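Local coordinates for MsStt7d protein (PDB 4IX3) that probably transfers phosphate from ATP to protein substrates, as the catalytic domain of an algal homolog of the state transition kinase Stt7, at residues V56-A59 and E60-L63. Residues are numbered along the deposited sequence; the frame is centred on the assembly and turned at random.
Sequences VMAA and EELL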
# COMPACT_ATOMS: atom_id res chain seq x y z
N VAL B 56 2.95 3.34 6.85
CA VAL B 56 2.76 4.20 5.70
C VAL B 56 2.63 5.65 6.16
O VAL B 56 1.81 6.01 7.03
CB VAL B 56 1.50 3.75 4.92
CG1 VAL B 56 1.18 4.79 3.82
CG2 VAL B 56 1.72 2.33 4.35
N MET B 57 3.43 6.54 5.58
CA MET B 57 3.43 7.94 5.95
C MET B 57 2.05 8.58 5.88
O MET B 57 1.34 8.42 4.88
CB MET B 57 4.41 8.66 5.02
CG MET B 57 4.51 10.15 5.29
SD MET B 57 4.96 10.46 7.00
CE MET B 57 6.40 9.42 7.05
N ALA B 58 1.62 9.25 6.93
CA ALA B 58 0.29 9.95 6.74
C ALA B 58 -0.95 9.04 6.51
O ALA B 58 -2.01 9.53 6.10
CB ALA B 58 0.33 10.97 5.60
N ALA B 59 -0.77 7.73 6.60
CA ALA B 59 -1.92 6.83 6.62
C ALA B 59 -3.00 7.29 7.60
O ALA B 59 -4.19 7.20 7.27
CB ALA B 59 -1.50 5.42 6.97
N GLU B 60 -2.67 7.83 8.77
CA GLU B 60 -3.75 8.31 9.63
C GLU B 60 -4.49 9.46 8.98
O GLU B 60 -5.69 9.51 9.05
CB GLU B 60 -3.41 8.57 11.11
CG GLU B 60 -3.00 9.95 11.51
CD GLU B 60 -2.38 9.94 12.90
OE1 GLU B 60 -3.18 9.92 13.87
OE2 GLU B 60 -1.13 9.82 13.04
N GLU B 61 -3.79 10.36 8.31
CA GLU B 61 -4.48 11.49 7.69
C GLU B 61 -5.33 11.00 6.53
O GLU B 61 -6.45 11.48 6.30
CB GLU B 61 -3.48 12.57 7.28
CG GLU B 61 -2.83 13.28 8.48
CD GLU B 61 -1.78 12.48 9.30
OE1 GLU B 61 -1.16 11.48 8.83
OE2 GLU B 61 -1.50 12.89 10.45
N LEU B 62 -4.84 10.02 5.78
CA LEU B 62 -5.64 9.46 4.66
C LEU B 62 -6.88 8.73 5.20
O LEU B 62 -7.96 8.84 4.61
CB LEU B 62 -4.75 8.51 3.82
CG LEU B 62 -3.67 9.24 3.02
CD1 LEU B 62 -2.73 8.17 2.49
CD2 LEU B 62 -4.28 10.05 1.89
N LEU B 63 -6.75 7.99 6.31
CA LEU B 63 -7.93 7.33 6.86
C LEU B 63 -8.91 8.37 7.39
O LEU B 63 -10.14 8.17 7.28
CB LEU B 63 -7.52 6.35 7.96
CG LEU B 63 -8.62 5.43 8.48
CD1 LEU B 63 -9.00 4.39 7.42
CD2 LEU B 63 -8.15 4.70 9.75
O HOH W 1 0.55 7.46 9.05
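Glu61 starts with CG beside its backbone N (chi1 -69°) and bends at chi2 (73°), which folds the carboxylate back along the chain toward Ala58. OE1 ends 3.0 Å from Ala58 CA and also touches Ala58 CB, a carboxylate oxygen lying against the alanine's CA and methyl group. The neighbouring Leu62 has a similar first torsion and brings its CG to 3.5 Å from Ala58 O, the same carbonyl that receives the 2.9 Å hydrogen bond from Leu62 N. One residue on, Leu63 N donates to Ala59 O at 2.8 Å. These two i+4 bonds open helix 59-76, the αC helix of the kinase N-lobe, with Ala58 as N-cap. The helix is entered through a type II turn, Val56 to Ala59, closed by Ala59 N donating to Val56 O at 3.1 Å. A water links this beta turn to the first turn of the helix, donating to Val56 O and accepting from Glu60 N at 3.3 Å. Ala59 and Leu62 both touch Phe33 of the glycine-rich loop, while Leu63 packs on Leu107, Leu109 and Lys50, a lysine that contacts ADP when nucleotide is bound to this protein. Val56 and Met57 meet Asn32 and Leu221 of the second subunit, respectively.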